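Local coordinates for protein PaxB (Photorhabdus luminescens, PDB 6EK4) that probably serves as one component of a two-component alpha-helical pore-forming toxin, related to YaxAB, that perforates membranes, at residues A[145-150]-A[288-292]; A[156-160]-A[278-282]. All coordinates share one frame; numbering follows the deposited sequence.

Interaction 1: A[145-150]-A[288-292]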
loop_
_atom_site.group_PDB
_atom_site.type_symbol
_atom_site.label_atom_id
_atom_site.label_comp_id
_atom_site.label_asym_id
_atom_site.label_seq_id
_atom_site.Cartn_x
_atom_site.Cartn_y
_atom_site.Cartn_z
ATOM N N ILE A 145 -3.728 3.657 -12.850
ATOM C CA ILE A 145 -3.349 2.363 -12.261
ATOM C C ILE A 145 -4.522 1.500 -11.772
ATOM O O ILE A 145 -4.360 0.289 -11.614
ATOM C CB ILE A 145 -2.349 2.543 -11.092
ATOM C CG1 ILE A 145 -2.844 3.599 -10.097
ATOM C CG2 ILE A 145 -0.977 2.929 -11.626
ATOM C CD1 ILE A 145 -2.089 3.607 -8.784
ATOM N N LEU A 146 -5.688 2.105 -11.541
ATOM C CA LEU A 146 -6.833 1.389 -10.958
ATOM C C LEU A 146 -7.842 0.848 -11.980
ATOM O O LEU A 146 -8.950 0.457 -11.605
ATOM C CB LEU A 146 -7.560 2.288 -9.946
ATOM C CG LEU A 146 -6.784 2.751 -8.710
ATOM C CD1 LEU A 146 -7.714 3.508 -7.771
ATOM C CD2 LEU A 146 -6.127 1.581 -7.989
ATOM N N GLU A 147 -7.467 0.810 -13.259
ATOM C CA GLU A 147 -8.329 0.214 -14.284
ATOM C C GLU A 147 -8.429 -1.296 -14.079
ATOM O O GLU A 147 -7.425 -2.005 -14.147
ATOM C CB GLU A 147 -7.815 0.524 -15.693
ATOM C CG GLU A 147 -8.227 1.895 -16.204
ATOM C CD GLU A 147 -7.668 2.213 -17.580
ATOM O OE1 GLU A 147 -7.867 3.355 -18.048
ATOM O OE2 GLU A 147 -7.031 1.331 -18.198
ATOM N N ARG A 148 -9.651 -1.766 -13.823
ATOM C CA ARG A 148 -9.950 -3.173 -13.515
ATOM C C ARG A 148 -8.973 -3.833 -12.529
ATOM O O ARG A 148 -8.601 -4.997 -12.693
ATOM C CB ARG A 148 -10.093 -4.009 -14.800
ATOM C CG ARG A 148 -8.856 -4.099 -15.684
ATOM C CD ARG A 148 -9.021 -5.186 -16.732
ATOM N NE ARG A 148 -8.169 -4.965 -17.897
ATOM C CZ ARG A 148 -8.198 -5.706 -19.005
ATOM N NH1 ARG A 148 -9.037 -6.733 -19.113
ATOM N NH2 ARG A 148 -7.381 -5.414 -20.012
ATOM N N LEU A 149 -8.579 -3.085 -11.500
ATOM C CA LEU A 149 -7.737 -3.629 -10.435
ATOM C C LEU A 149 -8.614 -4.174 -9.305
ATOM O O LEU A 149 -8.233 -5.127 -8.625
ATOM C CB LEU A 149 -6.760 -2.572 -9.908
ATOM C CG LEU A 149 -5.374 -3.124 -9.559
ATOM C CD1 LEU A 149 -4.560 -3.383 -10.820
ATOM C CD2 LEU A 149 -4.630 -2.177 -8.637
ATOM N N GLU A 150 -9.781 -3.560 -9.110
ATOM C CA GLU A 150 -10.826 -4.121 -8.250
ATOM C C GLU A 150 -11.344 -5.442 -8.825
ATOM O O GLU A 150 -11.752 -6.337 -8.080
ATOM C CB GLU A 150 -11.990 -3.135 -8.094
ATOM C CG GLU A 150 -11.685 -1.930 -7.215
ATOM C CD GLU A 150 -11.909 -2.196 -5.734
ATOM O OE1 GLU A 150 -12.302 -1.250 -5.018
ATOM O OE2 GLU A 150 -11.698 -3.343 -5.283
ATOM N N VAL A 288 -0.646 -1.495 -4.713
ATOM C CA VAL A 288 -1.026 -0.575 -5.789
ATOM C C VAL A 288 -2.220 0.282 -5.360
ATOM O O VAL A 288 -2.263 1.479 -5.646
ATOM C CB VAL A 288 -1.354 -1.318 -7.106
ATOM C CG1 VAL A 288 -1.881 -0.351 -8.159
ATOM C CG2 VAL A 288 -0.122 -2.036 -7.638
ATOM N N HIS A 289 -3.184 -0.338 -4.682
ATOM C CA HIS A 289 -4.307 0.393 -4.081
ATOM C C HIS A 289 -3.819 1.408 -3.048
ATOM O O HIS A 289 -4.364 2.508 -2.947
ATOM C CB HIS A 289 -5.302 -0.571 -3.421
ATOM C CG HIS A 289 -6.380 -1.053 -4.341
ATOM N ND1 HIS A 289 -7.646 -0.509 -4.349
ATOM C CD2 HIS A 289 -6.384 -2.029 -5.280
ATOM C CE1 HIS A 289 -8.383 -1.128 -5.253
ATOM N NE2 HIS A 289 -7.640 -2.055 -5.833
ATOM N N GLN A 290 -2.798 1.025 -2.283
ATOM C CA GLN A 290 -2.188 1.913 -1.296
ATOM C C GLN A 290 -1.442 3.064 -1.974
ATOM O O GLN A 290 -1.473 4.190 -1.484
ATOM C CB GLN A 290 -1.238 1.129 -0.382
ATOM C CG GLN A 290 -0.667 1.927 0.786
ATOM C CD GLN A 290 -1.734 2.508 1.696
ATOM O OE1 GLN A 290 -1.622 3.647 2.152
ATOM N NE2 GLN A 290 -2.779 1.730 1.963
ATOM N N ILE A 291 -0.778 2.779 -3.093
ATOM C CA ILE A 291 -0.080 3.814 -3.867
ATOM C C ILE A 291 -1.050 4.897 -4.351
ATOM O O ILE A 291 -0.705 6.078 -4.357
ATOM C CB ILE A 291 0.708 3.208 -5.057
ATOM C CG1 ILE A 291 1.999 2.559 -4.546
ATOM C CG2 ILE A 291 1.052 4.266 -6.100
ATOM C CD1 ILE A 291 2.692 1.668 -5.555
ATOM N N ASP A 292 -2.257 4.494 -4.745
ATOM C CA ASP A 292 -3.285 5.451 -5.158
ATOM C C ASP A 292 -3.764 6.300 -3.980
ATOM O O ASP A 292 -4.038 7.491 -4.141
ATOM C CB ASP A 292 -4.479 4.737 -5.793
ATOM C CG ASP A 292 -5.427 5.700 -6.489
ATOM O OD1 ASP A 292 -5.029 6.294 -7.514
ATOM O OD2 ASP A 292 -6.569 5.867 -6.012
#
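Ile145 reaches the helix that carries Val288 through the end of its side chain. CG1 stands between the backbone N and the carbonyl carbon (chi1 50°), and CD1 extends from there over the helix surface. CD1 lies 4.0 Å from Val288 CG1 and 4.2 Å from Ile291 CG2, and it also packs on the CB of Asp292. Ile50 and Lys46 of helix 42-73 touch Ile145 as well, so this residue sits where three parts of the fold meet. Leu146 follows and runs obliquely across Asp292. Its CD1 lies 3.4 Å from Asp292 CG, which places a methyl group against the carboxylate. The polar partner of that carboxylate is on its own helix: Asp292 OD1 forms a salt bridge with Arg295 NH2. The other methyl, Leu146 CD2, lies over one face of the His289 ring, 4.5 Å from CE1. The chain then turns outward and enters helix 149-193, with Arg148 at the N-cap. The contact therefore joins the start of one long helix to the middle of another, helix 247-321, within the elongated helical bundle of this toxin component. Leu149, in the first turn, points back to the partner helix. Its CD2 packs on Val288 CG1, the two side chains crossing at about a right angle, and lies 3.8 Å from His289 CD2. Glu150 CG lies beside the backbone N (chi1 -73°), which puts it at the edge of the His289 ring, in its plane. The bend at chi2 then turns the carboxylate, its plane 72° from the ring. Glu150 CD is 3.7 Å from His289 CE1.

Interaction 2: A[156-160]-A[278-282]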
loop_
_atom_site.group_PDB
_atom_site.type_symbol
_atom_site.label_atom_id
_atom_site.label_comp_id
_atom_site.label_asym_id
_atom_site.label_seq_id
_atom_site.Cartn_x
_atom_site.Cartn_y
_atom_site.Cartn_z
ATOM N N GLU A 156 -8.321 -12.914 -7.930
ATOM C CA GLU A 156 -7.282 -13.591 -7.152
ATOM C C GLU A 156 -7.817 -14.111 -5.820
ATOM O O GLU A 156 -7.431 -15.192 -5.374
ATOM C CB GLU A 156 -6.096 -12.654 -6.902
ATOM C CG GLU A 156 -5.361 -12.210 -8.162
ATOM C CD GLU A 156 -4.686 -13.349 -8.906
ATOM O OE1 GLU A 156 -4.420 -14.408 -8.295
ATOM O OE2 GLU A 156 -4.412 -13.180 -10.113
ATOM N N GLN A 157 -8.700 -13.338 -5.192
ATOM C CA GLN A 157 -9.323 -13.745 -3.929
ATOM C C GLN A 157 -10.323 -14.889 -4.123
ATOM O O GLN A 157 -10.538 -15.685 -3.208
ATOM C CB GLN A 157 -9.993 -12.549 -3.249
ATOM C CG GLN A 157 -8.994 -11.567 -2.654
ATOM C CD GLN A 157 -9.641 -10.333 -2.054
ATOM O OE1 GLN A 157 -9.156 -9.792 -1.060
ATOM N NE2 GLN A 157 -10.736 -9.876 -2.657
ATOM N N GLU A 158 -10.928 -14.963 -5.308
ATOM C CA GLU A 158 -11.755 -16.112 -5.684
ATOM C C GLU A 158 -10.887 -17.350 -5.915
ATOM O O GLU A 158 -11.241 -18.448 -5.486
ATOM C CB GLU A 158 -12.590 -15.815 -6.937
ATOM C CG GLU A 158 -13.862 -15.025 -6.663
ATOM C CD GLU A 158 -14.618 -14.661 -7.930
ATOM O OE1 GLU A 158 -14.692 -15.504 -8.851
ATOM O OE2 GLU A 158 -15.148 -13.531 -8.003
ATOM N N ARG A 159 -9.754 -17.167 -6.595
ATOM C CA ARG A 159 -8.804 -18.259 -6.820
ATOM C C ARG A 159 -8.167 -18.711 -5.503
ATOM O O ARG A 159 -7.902 -19.898 -5.316
ATOM C CB ARG A 159 -7.716 -17.852 -7.823
ATOM C CG ARG A 159 -6.946 -19.038 -8.391
ATOM C CD ARG A 159 -5.701 -18.620 -9.160
ATOM N NE ARG A 159 -4.784 -19.746 -9.355
ATOM C CZ ARG A 159 -3.579 -19.665 -9.919
ATOM N NH1 ARG A 159 -3.114 -18.502 -10.366
ATOM N NH2 ARG A 159 -2.830 -20.757 -10.039
ATOM N N LYS A 160 -7.924 -17.763 -4.599
ATOM C CA LYS A 160 -7.417 -18.073 -3.261
ATOM C C LYS A 160 -8.431 -18.884 -2.455
ATOM O O LYS A 160 -8.051 -19.777 -1.698
ATOM C CB LYS A 160 -7.078 -16.786 -2.502
ATOM C CG LYS A 160 -6.435 -17.006 -1.138
ATOM C CD LYS A 160 -6.390 -15.723 -0.324
ATOM C CE LYS A 160 -5.851 -15.975 1.075
ATOM N NZ LYS A 160 -5.902 -14.753 1.925
ATOM N N VAL A 278 -0.868 -16.651 -5.357
ATOM C CA VAL A 278 -2.035 -15.766 -5.257
ATOM C C VAL A 278 -1.898 -14.779 -4.096
ATOM O O VAL A 278 -2.264 -13.613 -4.230
ATOM C CB VAL A 278 -3.379 -16.538 -5.145
ATOM C CG1 VAL A 278 -3.596 -17.421 -6.365
ATOM C CG2 VAL A 278 -3.459 -17.365 -3.868
ATOM N N GLU A 279 -1.358 -15.243 -2.969
ATOM C CA GLU A 279 -1.177 -14.386 -1.792
ATOM C C GLU A 279 -0.158 -13.272 -2.033
ATOM O O GLU A 279 -0.312 -12.168 -1.510
ATOM C CB GLU A 279 -0.774 -15.208 -0.562
ATOM C CG GLU A 279 -1.946 -15.904 0.121
ATOM C CD GLU A 279 -1.603 -16.433 1.505
ATOM O OE1 GLU A 279 -0.963 -15.698 2.292
ATOM O OE2 GLU A 279 -1.987 -17.583 1.815
ATOM N N GLN A 280 0.877 -13.563 -2.817
ATOM C CA GLN A 280 1.859 -12.549 -3.195
ATOM C C GLN A 280 1.252 -11.532 -4.159
ATOM O O GLN A 280 1.545 -10.338 -4.072
ATOM C CB GLN A 280 3.099 -13.190 -3.823
ATOM C CG GLN A 280 4.165 -12.182 -4.224
ATOM C CD GLN A 280 5.546 -12.798 -4.364
ATOM O OE1 GLN A 280 5.695 -13.906 -4.881
ATOM N NE2 GLN A 280 6.565 -12.078 -3.907
ATOM N N ARG A 281 0.412 -12.008 -5.075
ATOM C CA ARG A 281 -0.235 -11.134 -6.056
ATOM C C ARG A 281 -1.347 -10.283 -5.438
ATOM O O ARG A 281 -1.538 -9.134 -5.836
ATOM C CB ARG A 281 -0.771 -11.944 -7.241
ATOM C CG ARG A 281 0.328 -12.472 -8.151
ATOM C CD ARG A 281 -0.218 -12.962 -9.482
ATOM N NE ARG A 281 -1.105 -14.111 -9.322
ATOM C CZ ARG A 281 -0.703 -15.357 -9.078
ATOM N NH1 ARG A 281 0.589 -15.652 -8.954
ATOM N NH2 ARG A 281 -1.605 -16.322 -8.954
ATOM N N ILE A 282 -2.071 -10.843 -4.473
ATOM C CA ILE A 282 -3.065 -10.077 -3.715
ATOM C C ILE A 282 -2.367 -8.986 -2.897
ATOM O O ILE A 282 -2.856 -7.856 -2.812
ATOM C CB ILE A 282 -3.909 -10.990 -2.792
ATOM C CG1 ILE A 282 -4.835 -11.881 -3.630
ATOM C CG2 ILE A 282 -4.746 -10.165 -1.817
ATOM C CD1 ILE A 282 -5.327 -13.114 -2.901
#
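Glu156 faces Ile282 and Arg281 across the contact and can be followed outward from its CB. The CB packs on Ile282, 3.6 Å from CG1 and 4.1 Å from CD1. The chain then bends at chi2 (-64°) and carries the carboxylate across to Arg281. OE1 lies 3.7 Å from Val278 CG1 and takes two weak hydrogen bonds, from Arg281 NE and Arg281 NH2. Both are long and bent, and together they make a loose salt bridge. OE2 lies in the guanidinium plane, at its edge, yet the carboxylate itself is turned 75° from that plane. The ion pair is thus not a flat two-pronged one. The CA of Val278 lies beneath one face of the Arg281 guanidinium, offset toward its rim.

The two helical segments run antiparallel, at 154°, with axes 9.6 Å apart at closest approach. They belong to the long helices 149-193 and 247-321, which pack antiparallel in the elongated helical bundle. Val278 and Ile282 fill the interface between them. The extended Lys160 chain crosses Val278 obliquely and Ile282 at about a right angle: CB meets Val278 CG2, and CD lies 3.8 Å from Ile282 CD1. Further out, CE approaches the CG of Glu279. Arg159 passes over Val278 CG1 with one face of its guanidinium, and its NH2 has a weak hydrogen bond to Gln274.

The ends of Arg159 and Arg281 lie near each other without bonding. The Glu156 carboxylate beside Arg281 may balance part of the positive charge. The chemistry is that of an aliphatic seam bordered by charged groups, with weak polar links at the surface of the bundle.

How the interactions relate
From the N terminus, the chain first runs through helices 19-35 and 42-73, which later cover part of interaction 1. It reaches 145-150 just as helix 149-193 begins, and 156-160 follows about two turns further on. The chain then continues to the end of that helix, passes through helix 217-237 and returns along helix 247-321. Segment 278-282 comes first on the way back and closes interaction 2. Segment 288-292 follows and closes interaction 1. The two loops nest, with interaction 2 the inner one. Their centres are 15 Å apart, and they do not touch. Both tie the same two helices together, at successive levels of one antiparallel pair.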